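Local coordinates for protein transferrin (Manduca sexta, PDB 6WB6) that binds a single ferric ion together with a carbonate anion and carries iron as a secreted, glycosylated insect transport protein, at residues Ser359-Ser364 with Gly622-Asn627; Asp38-Leu43 with Asp616-Tyr621; Val96-Pro101 with Glu248-Cys253; Asp106-Leu111 with Gly216-Thr221; Pro473-Ile478 with Lys651-Val656. All blocks are in the same frame, centred on the assembly; numbering follows the deposited sequence.

Overall arrangement
Contacts 3 and 4 lie in the N-terminal lobe, contacts 1 and 5 in the C-terminal lobe, and contact 2 joins the two. Contacts 3 and 4 have centres about 10 Å apart, touch directly and share one mixed sheet, in which strand 90-97 lies between strands 249-252 and 218-222; along the chain contact 4 is nested within contact 3, and both within contact 2. Contacts 1 and 2, centres about 13 Å apart, use adjoining pieces of loop 616-627, which meets helix 39-47 of the N-terminal lobe and helix 360-375 of its own. Contact 5, two crossed helices, has its centre about 35 Å from that of contact 1. Contact 2 thus ties the lobes together; the others pack single lobes.

Contact 1: residues Ser359-Ser364 with Gly622-Asn627; sequences SNVALS and GEFLKN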
# COMPACT_ATOMS: atom_id res chain seq x y z
N SER A 359 5.09 -8.22 20.03
CA SER A 359 6.45 -8.69 20.23
C SER A 359 7.41 -7.56 19.92
O SER A 359 7.06 -6.58 19.26
CB SER A 359 6.75 -9.91 19.36
OG SER A 359 6.91 -9.54 18.01
N ASN A 360 8.65 -7.73 20.43
CA ASN A 360 9.71 -6.75 20.20
C ASN A 360 10.06 -6.65 18.72
O ASN A 360 10.33 -5.56 18.21
CB ASN A 360 10.98 -7.10 20.99
CG ASN A 360 10.80 -6.97 22.49
OD1 ASN A 360 9.91 -6.27 22.96
ND2 ASN A 360 11.66 -7.63 23.24
N VAL A 361 10.12 -7.79 18.02
CA VAL A 361 10.40 -7.72 16.59
C VAL A 361 9.27 -6.98 15.89
O VAL A 361 9.50 -6.09 15.08
CB VAL A 361 10.63 -9.12 15.99
CG1 VAL A 361 9.47 -10.03 16.20
CG2 VAL A 361 10.91 -9.01 14.51
N ALA A 362 8.02 -7.33 16.21
CA ALA A 362 6.90 -6.62 15.60
C ALA A 362 6.93 -5.14 15.93
O ALA A 362 6.69 -4.29 15.06
CB ALA A 362 5.60 -7.26 16.04
N LEU A 363 7.24 -4.79 17.18
CA LEU A 363 7.45 -3.39 17.52
C LEU A 363 8.48 -2.75 16.59
O LEU A 363 8.31 -1.61 16.14
CB LEU A 363 7.90 -3.24 18.96
CG LEU A 363 8.10 -1.82 19.44
CD1 LEU A 363 6.83 -1.05 19.30
CD2 LEU A 363 8.56 -1.83 20.92
N SER A 364 9.60 -3.42 16.36
CA SER A 364 10.62 -2.80 15.53
C SER A 364 10.17 -2.72 14.08
O SER A 364 10.50 -1.75 13.40
CB SER A 364 11.94 -3.55 15.65
OG SER A 364 11.73 -4.92 15.39
N GLY A 622 7.56 -9.21 3.92
CA GLY A 622 8.71 -10.09 3.88
C GLY A 622 9.19 -10.52 5.27
O GLY A 622 8.69 -10.08 6.30
N GLU A 623 10.20 -11.39 5.27
CA GLU A 623 10.90 -11.76 6.49
C GLU A 623 11.46 -10.52 7.18
O GLU A 623 11.93 -9.59 6.54
CB GLU A 623 12.06 -12.71 6.18
CG GLU A 623 11.80 -14.18 6.47
CD GLU A 623 13.10 -15.01 6.48
OE1 GLU A 623 14.20 -14.41 6.53
OE2 GLU A 623 13.01 -16.25 6.44
N PHE A 624 11.42 -10.51 8.51
CA PHE A 624 11.95 -9.38 9.26
C PHE A 624 12.85 -9.94 10.36
O PHE A 624 12.38 -10.65 11.26
CB PHE A 624 10.81 -8.52 9.82
CG PHE A 624 11.27 -7.22 10.36
CD1 PHE A 624 11.86 -7.14 11.62
CD2 PHE A 624 11.12 -6.06 9.63
CE1 PHE A 624 12.28 -5.96 12.11
CE2 PHE A 624 11.54 -4.87 10.11
CZ PHE A 624 12.13 -4.80 11.36
N LEU A 625 14.14 -9.65 10.28
CA LEU A 625 15.15 -10.30 11.13
C LEU A 625 14.87 -11.78 11.28
O LEU A 625 14.66 -12.29 12.38
CB LEU A 625 15.23 -9.65 12.50
CG LEU A 625 15.49 -8.15 12.48
CD1 LEU A 625 15.09 -7.53 13.82
CD2 LEU A 625 16.95 -7.93 12.14
N LYS A 626 14.84 -12.47 10.14
CA LYS A 626 14.65 -13.92 10.09
C LYS A 626 13.37 -14.38 10.78
O LYS A 626 13.24 -15.55 11.13
CB LYS A 626 15.84 -14.69 10.68
CG LYS A 626 17.12 -14.62 9.81
CD LYS A 626 18.15 -15.71 10.17
CE LYS A 626 19.48 -15.52 9.42
NZ LYS A 626 19.30 -14.86 8.10
N ASN A 627 12.40 -13.48 10.98
CA ASN A 627 11.07 -13.85 11.46
C ASN A 627 10.04 -13.63 10.37
O ASN A 627 10.06 -12.61 9.68
CB ASN A 627 10.68 -13.05 12.69
CG ASN A 627 11.52 -13.40 13.88
OD1 ASN A 627 11.00 -13.84 14.88
ND2 ASN A 627 12.84 -13.23 13.78
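Val361 and Phe624 pass alongside one another, pointing opposite ways, with Val361 CG2 coming to 3.6 Å from Phe624 CD1. The methyl approaches the ring obliquely. CG2 stands anti to the backbone N of Val361, while CG1, between the backbone N and the carbonyl carbon, comes 4.3 Å from Asn627 OD1. One turn further along the helix, Ser364 OG also approaches the ring obliquely, 3.5 Å from Phe624 CE1. Each partner has its own local structure: Ser359 is the N-cap of helix 360-375, its OG accepting from Ala362 N at 3.1 Å with an N-H...O angle of 162°, and Phe624-Asn627 is a type I' beta turn, closed by backbone bonds in both directions between its end residues. Helix and turn both belong to the C-terminal lobe, the turn lying in the loop between helix 597-611 and strand 638-641. At the turn's second position, Leu625 CD1 reaches Val361 CG2 at 4.5 Å, a looser apolar touch. Phe624 also packs on Arg37 of the N-terminal lobe.

Contact 2: residues Asp38-Leu43 with Asp616-Tyr621; sequences DRVECL and DLFNIY
Asp38 and Asn619 are joined by a hydrogen bond from Asn619 N to Asp38 OD2, 2.9 Å long with an N-H...O angle of 165°. The donor meets OD2 on its anti side, 30° out of the carboxylate plane. The other oxygen, OD1, accepts from Glu41 N at 2.9 Å and makes Asp38 the N-cap of helix 39-47, so one carboxylate serves both its own helix and the loop. The first-turn amides find acceptors across the contact: Arg39 N donates to Asp616 O at 2.7 Å, and Val40 N makes a weak bond of 3.3 Å to Leu617 O. Arg39 and Leu617 extend next to each other in the same direction, Leu617 CD2 over one guanidinium face, 3.4 Å from Arg39 NH1. That nitrogen forms a salt bridge to Asp60 and a long, weak ion pair with Asp57, a predicted iron ligand. Asp616 pairs through OD1 with Arg614. Val40 CG2 adds an apolar touch at the edge of the Phe618 ring. This buried interlobe contact brings the start of helix 39-47 of the N-terminal lobe, backed by strand 53-56, against the C-terminal lobe's loop following helix 597-611, while helix 360-375 packs on Val40, Leu617 and Phe618.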
# COMPACT_ATOMS: atom_id res chain seq x y z
N ASP A 38 15.36 -4.35 2.78
CA ASP A 38 14.79 -3.34 1.90
C ASP A 38 15.64 -2.09 2.05
O ASP A 38 16.55 -2.04 2.89
CB ASP A 38 13.34 -3.08 2.26
CG ASP A 38 13.13 -2.84 3.78
OD1 ASP A 38 13.89 -2.06 4.41
OD2 ASP A 38 12.20 -3.45 4.34
N ARG A 39 15.29 -1.06 1.27
CA ARG A 39 16.05 0.17 1.34
C ARG A 39 16.06 0.77 2.75
O ARG A 39 17.07 1.33 3.18
CB ARG A 39 15.49 1.17 0.34
CG ARG A 39 16.43 2.29 0.04
CD ARG A 39 15.92 3.20 -1.05
NE ARG A 39 16.19 2.68 -2.38
CZ ARG A 39 15.71 3.21 -3.50
NH1 ARG A 39 14.90 4.28 -3.46
NH2 ARG A 39 16.01 2.66 -4.66
N VAL A 40 14.93 0.71 3.46
CA VAL A 40 14.92 1.27 4.81
C VAL A 40 16.02 0.63 5.66
O VAL A 40 16.84 1.33 6.27
CB VAL A 40 13.53 1.13 5.46
CG1 VAL A 40 13.57 1.59 6.93
CG2 VAL A 40 12.55 1.98 4.73
N GLU A 41 16.07 -0.70 5.68
CA GLU A 41 17.17 -1.36 6.37
C GLU A 41 18.53 -0.93 5.82
O GLU A 41 19.49 -0.79 6.58
CB GLU A 41 17.05 -2.88 6.28
CG GLU A 41 18.18 -3.55 7.07
CD GLU A 41 17.96 -5.01 7.37
OE1 GLU A 41 17.90 -5.35 8.57
OE2 GLU A 41 17.84 -5.81 6.41
N CYS A 42 18.64 -0.76 4.49
CA CYS A 42 19.93 -0.40 3.89
C CYS A 42 20.51 0.83 4.54
O CYS A 42 21.72 0.90 4.80
CB CYS A 42 19.79 -0.16 2.37
SG CYS A 42 19.86 -1.65 1.39
N LEU A 43 19.67 1.84 4.81
CA LEU A 43 20.17 3.06 5.42
C LEU A 43 20.81 2.77 6.78
O LEU A 43 21.83 3.37 7.14
CB LEU A 43 19.05 4.11 5.55
CG LEU A 43 18.44 4.53 4.20
CD1 LEU A 43 17.16 5.33 4.41
CD2 LEU A 43 19.44 5.31 3.31
N ASP A 616 10.98 -3.52 -2.49
CA ASP A 616 12.38 -3.19 -2.27
C ASP A 616 12.55 -1.97 -1.40
O ASP A 616 13.58 -1.82 -0.74
CB ASP A 616 13.07 -2.96 -3.61
CG ASP A 616 12.37 -1.92 -4.45
OD1 ASP A 616 11.13 -1.86 -4.39
OD2 ASP A 616 13.05 -1.17 -5.17
N LEU A 617 11.55 -1.07 -1.39
CA LEU A 617 11.62 0.11 -0.53
C LEU A 617 11.35 -0.26 0.92
O LEU A 617 12.07 0.18 1.82
CB LEU A 617 10.59 1.14 -0.99
CG LEU A 617 10.87 1.96 -2.25
CD1 LEU A 617 9.65 2.77 -2.52
CD2 LEU A 617 12.12 2.84 -2.10
N PHE A 618 10.28 -0.99 1.16
CA PHE A 618 9.97 -1.52 2.47
C PHE A 618 9.26 -2.83 2.22
O PHE A 618 8.29 -2.89 1.47
CB PHE A 618 9.12 -0.58 3.30
CG PHE A 618 8.87 -1.10 4.68
CD1 PHE A 618 9.84 -0.99 5.66
CD2 PHE A 618 7.69 -1.74 5.00
CE1 PHE A 618 9.65 -1.47 6.92
CE2 PHE A 618 7.47 -2.24 6.28
CZ PHE A 618 8.45 -2.11 7.24
N ASN A 619 9.77 -3.90 2.83
CA ASN A 619 9.28 -5.24 2.55
C ASN A 619 8.19 -5.51 3.57
O ASN A 619 8.40 -6.15 4.61
CB ASN A 619 10.42 -6.23 2.61
CG ASN A 619 10.05 -7.57 2.03
OD1 ASN A 619 8.93 -7.77 1.57
ND2 ASN A 619 11.00 -8.50 2.05
N ILE A 620 7.01 -4.97 3.28
CA ILE A 620 5.92 -5.00 4.24
C ILE A 620 5.51 -6.44 4.55
O ILE A 620 5.18 -6.76 5.69
CB ILE A 620 4.73 -4.16 3.73
CG1 ILE A 620 3.62 -4.13 4.79
CG2 ILE A 620 4.19 -4.66 2.41
CD1 ILE A 620 2.58 -3.02 4.57
N TYR A 621 5.55 -7.34 3.56
CA TYR A 621 5.15 -8.72 3.77
C TYR A 621 6.32 -9.69 3.87
O TYR A 621 6.10 -10.89 3.92
CB TYR A 621 4.22 -9.19 2.65
CG TYR A 621 3.07 -8.26 2.36
CD1 TYR A 621 2.28 -7.76 3.37
CD2 TYR A 621 2.81 -7.86 1.06
CE1 TYR A 621 1.24 -6.91 3.11
CE2 TYR A 621 1.76 -7.00 0.79
CZ TYR A 621 0.99 -6.53 1.82
OH TYR A 621 -0.05 -5.67 1.58

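Contact 3: residues Val96-Pro101 with Glu248-Cys253; sequences VHKDLP and EFRYLC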
# COMPACT_ATOMS: atom_id res chain seq x y z
N VAL A 96 -0.97 31.31 -14.03
CA VAL A 96 -2.22 32.06 -14.12
C VAL A 96 -2.28 32.76 -15.47
O VAL A 96 -1.29 32.88 -16.19
CB VAL A 96 -2.35 33.10 -12.99
CG1 VAL A 96 -2.45 32.42 -11.66
CG2 VAL A 96 -1.16 34.05 -13.01
N HIS A 97 -3.49 33.23 -15.82
CA HIS A 97 -3.66 34.12 -16.96
C HIS A 97 -3.06 35.47 -16.62
O HIS A 97 -3.14 35.90 -15.47
CB HIS A 97 -5.14 34.28 -17.31
CG HIS A 97 -5.78 33.04 -17.84
ND1 HIS A 97 -6.38 32.10 -17.02
CD2 HIS A 97 -5.93 32.58 -19.10
CE1 HIS A 97 -6.85 31.11 -17.76
NE2 HIS A 97 -6.59 31.38 -19.02
N LYS A 98 -2.44 36.12 -17.60
CA LYS A 98 -1.71 37.37 -17.31
C LYS A 98 -2.62 38.42 -16.69
O LYS A 98 -2.16 39.21 -15.85
CB LYS A 98 -1.08 37.92 -18.59
CG LYS A 98 -2.04 38.47 -19.61
CD LYS A 98 -1.30 39.42 -20.57
CE LYS A 98 -2.16 39.86 -21.75
NZ LYS A 98 -1.42 40.79 -22.65
N ASP A 99 -3.88 38.45 -17.08
CA ASP A 99 -4.85 39.44 -16.61
C ASP A 99 -5.57 39.03 -15.32
O ASP A 99 -6.42 39.79 -14.84
CB ASP A 99 -5.87 39.71 -17.71
CG ASP A 99 -5.24 40.36 -18.93
OD1 ASP A 99 -4.38 41.26 -18.76
OD2 ASP A 99 -5.58 39.96 -20.06
N LEU A 100 -5.26 37.89 -14.73
CA LEU A 100 -5.88 37.56 -13.46
C LEU A 100 -5.60 38.65 -12.44
O LEU A 100 -4.42 38.90 -12.11
CB LEU A 100 -5.38 36.22 -12.93
CG LEU A 100 -5.87 35.80 -11.52
CD1 LEU A 100 -7.29 35.27 -11.52
CD2 LEU A 100 -4.93 34.73 -10.95
N PRO A 101 -6.62 39.30 -11.88
CA PRO A 101 -6.38 40.29 -10.83
C PRO A 101 -5.90 39.60 -9.57
O PRO A 101 -6.69 38.97 -8.86
CB PRO A 101 -7.74 40.96 -10.66
CG PRO A 101 -8.70 39.91 -11.01
CD PRO A 101 -8.06 39.02 -12.02
N GLU A 248 0.39 35.47 -22.79
CA GLU A 248 -0.93 35.49 -22.17
C GLU A 248 -0.95 34.90 -20.77
O GLU A 248 -1.97 34.98 -20.09
CB GLU A 248 -1.93 34.75 -23.06
CG GLU A 248 -2.16 35.44 -24.42
CD GLU A 248 -2.37 36.94 -24.24
OE1 GLU A 248 -3.31 37.30 -23.49
OE2 GLU A 248 -1.59 37.74 -24.81
N PHE A 249 0.17 34.33 -20.31
CA PHE A 249 0.22 33.62 -19.04
C PHE A 249 1.42 34.10 -18.25
O PHE A 249 2.32 34.74 -18.78
CB PHE A 249 0.29 32.11 -19.25
CG PHE A 249 -0.89 31.58 -19.97
CD1 PHE A 249 -0.94 31.60 -21.35
CD2 PHE A 249 -1.99 31.13 -19.26
CE1 PHE A 249 -2.02 31.14 -22.02
CE2 PHE A 249 -3.10 30.67 -19.93
CZ PHE A 249 -3.12 30.69 -21.32
N ARG A 250 1.41 33.78 -16.96
CA ARG A 250 2.44 34.22 -16.05
C ARG A 250 2.60 33.19 -14.93
O ARG A 250 1.64 32.53 -14.53
CB ARG A 250 2.11 35.58 -15.43
CG ARG A 250 1.93 36.73 -16.42
CD ARG A 250 3.25 37.39 -16.81
NE ARG A 250 3.01 38.64 -17.55
CZ ARG A 250 2.69 38.71 -18.84
NH1 ARG A 250 2.56 37.61 -19.56
NH2 ARG A 250 2.49 39.88 -19.40
N TYR A 251 3.81 33.08 -14.42
CA TYR A 251 3.96 32.43 -13.13
C TYR A 251 3.47 33.41 -12.08
O TYR A 251 3.65 34.62 -12.20
CB TYR A 251 5.41 32.07 -12.84
CG TYR A 251 6.07 31.15 -13.82
CD1 TYR A 251 5.64 29.85 -14.01
CD2 TYR A 251 7.18 31.58 -14.52
CE1 TYR A 251 6.27 29.02 -14.91
CE2 TYR A 251 7.82 30.77 -15.40
CZ TYR A 251 7.37 29.49 -15.60
OH TYR A 251 8.04 28.70 -16.50
N LEU A 252 2.84 32.89 -11.04
CA LEU A 252 2.53 33.66 -9.85
C LEU A 252 3.58 33.30 -8.80
O LEU A 252 3.75 32.11 -8.47
CB LEU A 252 1.11 33.37 -9.38
CG LEU A 252 0.68 34.06 -8.08
CD1 LEU A 252 0.51 35.56 -8.27
CD2 LEU A 252 -0.63 33.44 -7.55
N CYS A 253 4.30 34.31 -8.31
CA CYS A 253 5.38 34.13 -7.35
C CYS A 253 4.88 34.27 -5.91
O CYS A 253 3.83 34.86 -5.66
CB CYS A 253 6.50 35.13 -7.64
SG CYS A 253 6.98 35.21 -9.39
O HOH W 1 1.82 40.27 -22.05
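Val96 and Arg250 exchange two backbone hydrogen bonds, Val96 N to Arg250 O and Arg250 N to Val96 O, both 2.9 Å, which identify an antiparallel hydrogen-bonded pair. A third bond, from Lys98 N to Glu248 O at 2.8 Å, continues the connection just past the strand end. Between them His97 and Phe249 form the non-hydrogen-bonded pair. Outside the backbone, the extended Lys98 chain follows that of Glu248, but their salt bridge is long, Lys98 NZ to Glu248 OE2 3.7 Å. Lys98 also crosses Arg250: its CB lies over one guanidinium face, offset toward the rim. A water at the guanidinium edge accepts from Arg250 NH2 and, weakly, from Lys98 NZ, linking two groups of like charge. Arg250 NH1 donates to the carbonyls of Phe249 and Glu247, which hold the guanidinium in position. Further out, the His97 and Phe249 rings lie obliquely, centroids 5.0 Å apart and planes at 39°, with Phe249 CD2 over one face of the imidazole; helix 203-213 packs on both through Leu211. Val96 CG1 touches Leu252 CB at 4.3 Å. The type I turn His97-Leu100 then leads the chain away. Such antiparallel pairing of strands 90-97 and 249-252 belongs to the mixed central sheet of a transferrin domain, whose fold is shared with periplasmic binding proteins.

Contact 4: residues Asp106-Leu111 with Gly216-Thr221; sequences DQLKGL and GEVAFT
Leu108 overlaps Val218 at about a right angle, its CD2 methyl meeting Val218 CG2 at 3.8 Å. Its other methyl, CD1, reaches the edge of the Phe220 ring, 4.2 Å from Phe220 CZ. Val218 CG2, anti to its backbone N, also lies over one face of that ring, offset toward the rim, so Leu108, Val218 and Phe220 meet in one three-way cluster. From the far end of the type II turn Leu108-Leu111, Leu111 likewise crosses Val218 at about a right angle, Leu111 CD1 to Val218 CB 4.1 Å. The polar margin is formed by Glu217, which crosses Leu111 obliquely and places OE1 3.5 Å from Leu111 CA. That oxygen accepts from Arg112 N and from a water, 2.7 Å away, which also donates to Gly110 O and so bridges turn and strand. The contact covers one side of strand 218-222, between strands 90-97 and 112-114 in the mixed sheet of this lobe; Phe220 comes about 4 Å from Gly123, a residue of the carbonate pocket, and so probably lies in the second shell of the anion site.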
# COMPACT_ATOMS: atom_id res chain seq x y z
N ASP A 106 -2.94 34.89 -1.02
CA ASP A 106 -4.24 34.77 -0.38
C ASP A 106 -5.37 34.82 -1.40
O ASP A 106 -6.43 34.24 -1.18
CB ASP A 106 -4.42 35.88 0.65
CG ASP A 106 -3.59 35.67 1.89
OD1 ASP A 106 -2.85 34.66 1.93
OD2 ASP A 106 -3.66 36.50 2.82
N GLN A 107 -5.15 35.49 -2.51
CA GLN A 107 -6.15 35.67 -3.53
C GLN A 107 -6.29 34.46 -4.44
O GLN A 107 -7.05 34.52 -5.41
CB GLN A 107 -5.83 36.92 -4.32
CG GLN A 107 -6.04 38.19 -3.46
CD GLN A 107 -5.22 39.35 -3.92
OE1 GLN A 107 -4.91 39.48 -5.10
NE2 GLN A 107 -4.84 40.21 -2.99
N LEU A 108 -5.58 33.37 -4.15
CA LEU A 108 -5.89 32.12 -4.83
C LEU A 108 -7.23 31.58 -4.37
O LEU A 108 -7.81 30.73 -5.05
CB LEU A 108 -4.78 31.09 -4.61
CG LEU A 108 -3.47 31.40 -5.36
CD1 LEU A 108 -2.40 30.37 -5.05
CD2 LEU A 108 -3.70 31.50 -6.89
N LYS A 109 -7.73 32.11 -3.26
CA LYS A 109 -9.01 31.66 -2.72
C LYS A 109 -10.12 31.96 -3.70
O LYS A 109 -10.16 33.03 -4.30
CB LYS A 109 -9.32 32.36 -1.39
CG LYS A 109 -10.70 31.97 -0.78
CD LYS A 109 -10.99 32.77 0.50
CE LYS A 109 -11.60 31.91 1.65
NZ LYS A 109 -12.89 31.23 1.30
N GLY A 110 -11.04 31.02 -3.84
CA GLY A 110 -12.16 31.19 -4.71
C GLY A 110 -11.86 30.97 -6.17
O GLY A 110 -12.78 31.06 -7.00
N LEU A 111 -10.62 30.65 -6.53
CA LEU A 111 -10.29 30.44 -7.93
C LEU A 111 -10.66 29.03 -8.37
O LEU A 111 -10.78 28.11 -7.55
CB LEU A 111 -8.81 30.67 -8.18
CG LEU A 111 -8.26 32.08 -7.98
CD1 LEU A 111 -6.80 32.05 -8.37
CD2 LEU A 111 -8.98 33.10 -8.79
N GLY A 216 -9.94 27.40 -16.39
CA GLY A 216 -9.32 27.42 -15.08
C GLY A 216 -8.62 28.73 -14.83
O GLY A 216 -8.28 29.46 -15.75
N GLU A 217 -8.39 29.04 -13.55
CA GLU A 217 -7.80 30.32 -13.21
C GLU A 217 -6.44 30.23 -12.56
O GLU A 217 -5.75 31.25 -12.46
CB GLU A 217 -8.74 31.11 -12.29
CG GLU A 217 -9.91 31.77 -13.01
CD GLU A 217 -11.07 32.02 -12.08
OE1 GLU A 217 -11.33 31.12 -11.25
OE2 GLU A 217 -11.70 33.11 -12.16
N VAL A 218 -6.03 29.04 -12.12
CA VAL A 218 -4.69 28.80 -11.63
C VAL A 218 -4.35 27.35 -11.93
O VAL A 218 -5.21 26.48 -11.85
CB VAL A 218 -4.59 29.13 -10.12
CG1 VAL A 218 -5.55 28.27 -9.33
CG2 VAL A 218 -3.17 28.94 -9.64
N ALA A 219 -3.09 27.10 -12.29
CA ALA A 219 -2.61 25.76 -12.58
C ALA A 219 -1.39 25.53 -11.71
O ALA A 219 -0.55 26.42 -11.59
CB ALA A 219 -2.24 25.58 -14.06
N PHE A 220 -1.35 24.39 -11.04
CA PHE A 220 -0.18 23.97 -10.28
C PHE A 220 0.54 22.88 -11.09
O PHE A 220 0.00 21.79 -11.28
CB PHE A 220 -0.59 23.47 -8.90
CG PHE A 220 -1.33 24.51 -8.09
CD1 PHE A 220 -0.65 25.53 -7.47
CD2 PHE A 220 -2.71 24.47 -7.96
CE1 PHE A 220 -1.32 26.49 -6.72
CE2 PHE A 220 -3.38 25.44 -7.21
CZ PHE A 220 -2.68 26.45 -6.60
N THR A 221 1.74 23.19 -11.56
CA THR A 221 2.45 22.23 -12.38
C THR A 221 3.95 22.47 -12.21
O THR A 221 4.40 23.02 -11.19
CB THR A 221 1.90 22.33 -13.81
OG1 THR A 221 2.54 21.38 -14.63
CG2 THR A 221 2.10 23.77 -14.37
O HOH W 2 -13.43 31.47 -9.64

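Contact 5: residues Pro473-Ile478 with Lys651-Val656; sequences PLFYLI and KTIHDV
Phe475 presents one ring face to Ile653, whose CG1 stands 3.7 Å from the ring centroid and 17° off the normal, a CH-pi contact. CG1 is displaced toward the rim, its closest ring atom being Phe475 CG at 3.5 Å. At the edge, near the ring plane, Val656 CG2 meets Phe475 CD1 at 3.6 Å, while Thr652 CG2 approaches CE1 obliquely. With CG anti to the backbone N (chi1 169°), the Phe475 side chain points at helix 644-659 and crosses Ile653 and Val656 at about a right angle. These residues come from two helices, 467-479 and 644-659, whose local axes cross at 89° with a closest approach of 9.6 Å; they belong to the C-terminal lobe, away from the annotated iron site. One turn after Phe475, Ile478 runs antiparallel to the Val656 side chain, its CD1 only 3.5 Å from Val656 CG1, tighter than usual for two carbons. The hydroxyl of Thr652 takes no part in this packing and is bonded to Glu648 O in its own helix. Ile478 also packs on Cys488 of helix 488-495.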
# COMPACT_ATOMS: atom_id res chain seq x y z
N PRO A 473 -18.58 -26.07 7.64
CA PRO A 473 -19.60 -27.13 7.43
C PRO A 473 -20.60 -27.24 8.58
O PRO A 473 -21.78 -27.49 8.34
CB PRO A 473 -18.76 -28.40 7.30
CG PRO A 473 -17.33 -27.93 7.06
CD PRO A 473 -17.22 -26.63 7.74
N LEU A 474 -20.15 -27.06 9.82
CA LEU A 474 -21.09 -27.13 10.93
C LEU A 474 -22.08 -25.97 10.87
O LEU A 474 -23.29 -26.17 11.03
CB LEU A 474 -20.35 -27.10 12.27
CG LEU A 474 -20.35 -28.35 13.14
CD1 LEU A 474 -19.74 -28.01 14.51
CD2 LEU A 474 -21.75 -28.91 13.31
N PHE A 475 -21.58 -24.75 10.65
CA PHE A 475 -22.50 -23.63 10.51
C PHE A 475 -23.39 -23.81 9.30
O PHE A 475 -24.58 -23.46 9.33
CB PHE A 475 -21.79 -22.30 10.36
CG PHE A 475 -22.73 -21.19 9.94
CD1 PHE A 475 -23.45 -20.50 10.90
CD2 PHE A 475 -22.94 -20.89 8.61
CE1 PHE A 475 -24.35 -19.52 10.54
CE2 PHE A 475 -23.84 -19.91 8.24
CZ PHE A 475 -24.55 -19.21 9.21
N TYR A 476 -22.82 -24.28 8.20
CA TYR A 476 -23.62 -24.37 6.99
C TYR A 476 -24.79 -25.31 7.20
O TYR A 476 -25.92 -24.99 6.81
CB TYR A 476 -22.78 -24.83 5.80
CG TYR A 476 -23.58 -24.84 4.51
CD1 TYR A 476 -24.37 -25.93 4.17
CD2 TYR A 476 -23.55 -23.75 3.65
CE1 TYR A 476 -25.10 -25.93 3.01
CE2 TYR A 476 -24.28 -23.75 2.48
CZ TYR A 476 -25.05 -24.84 2.17
OH TYR A 476 -25.76 -24.82 0.99
N LEU A 477 -24.56 -26.45 7.85
CA LEU A 477 -25.64 -27.39 8.06
C LEU A 477 -26.64 -26.86 9.09
O LEU A 477 -27.85 -26.82 8.83
CB LEU A 477 -25.07 -28.74 8.48
CG LEU A 477 -24.41 -29.49 7.31
CD1 LEU A 477 -23.64 -30.68 7.83
CD2 LEU A 477 -25.44 -29.94 6.32
N ILE A 478 -26.15 -26.43 10.26
CA ILE A 478 -27.03 -25.85 11.28
C ILE A 478 -27.86 -24.72 10.68
O ILE A 478 -29.08 -24.64 10.92
CB ILE A 478 -26.20 -25.37 12.49
CG1 ILE A 478 -25.64 -26.57 13.27
CG2 ILE A 478 -27.05 -24.52 13.40
CD1 ILE A 478 -24.76 -26.20 14.42
N LYS A 651 -19.78 -13.18 12.85
CA LYS A 651 -20.37 -13.20 14.19
C LYS A 651 -21.44 -14.28 14.31
O LYS A 651 -21.55 -14.93 15.35
CB LYS A 651 -20.96 -11.84 14.53
CG LYS A 651 -19.92 -10.78 14.83
CD LYS A 651 -20.54 -9.57 15.49
CE LYS A 651 -21.57 -8.91 14.60
NZ LYS A 651 -21.66 -7.47 14.90
N THR A 652 -22.24 -14.48 13.26
CA THR A 652 -23.27 -15.50 13.35
C THR A 652 -22.63 -16.88 13.43
O THR A 652 -23.03 -17.71 14.25
CB THR A 652 -24.24 -15.41 12.17
OG1 THR A 652 -24.79 -14.08 12.11
CG2 THR A 652 -25.39 -16.41 12.31
N ILE A 653 -21.61 -17.12 12.60
CA ILE A 653 -20.92 -18.40 12.63
C ILE A 653 -20.39 -18.68 14.03
O ILE A 653 -20.62 -19.75 14.61
CB ILE A 653 -19.80 -18.42 11.59
CG1 ILE A 653 -20.43 -18.51 10.18
CG2 ILE A 653 -18.84 -19.55 11.89
CD1 ILE A 653 -19.44 -18.38 9.02
N HIS A 654 -19.65 -17.73 14.59
CA HIS A 654 -19.16 -17.86 15.96
C HIS A 654 -20.30 -18.09 16.95
O HIS A 654 -20.16 -18.89 17.89
CB HIS A 654 -18.38 -16.62 16.34
CG HIS A 654 -17.92 -16.60 17.77
ND1 HIS A 654 -16.86 -17.35 18.22
CD2 HIS A 654 -18.38 -15.91 18.83
CE1 HIS A 654 -16.68 -17.12 19.51
NE2 HIS A 654 -17.60 -16.26 19.91
N ASP A 655 -21.43 -17.39 16.78
CA ASP A 655 -22.53 -17.58 17.71
C ASP A 655 -23.03 -19.01 17.68
O ASP A 655 -23.25 -19.63 18.73
CB ASP A 655 -23.68 -16.60 17.42
CG ASP A 655 -23.51 -15.25 18.13
OD1 ASP A 655 -22.70 -15.15 19.07
OD2 ASP A 655 -24.19 -14.29 17.75
N VAL A 656 -23.18 -19.58 16.48
CA VAL A 656 -23.60 -20.97 16.37
C VAL A 656 -22.58 -21.89 17.04
O VAL A 656 -22.94 -22.88 17.68
CB VAL A 656 -23.82 -21.34 14.90
CG1 VAL A 656 -24.21 -22.81 14.77
CG2 VAL A 656 -24.86 -20.45 14.25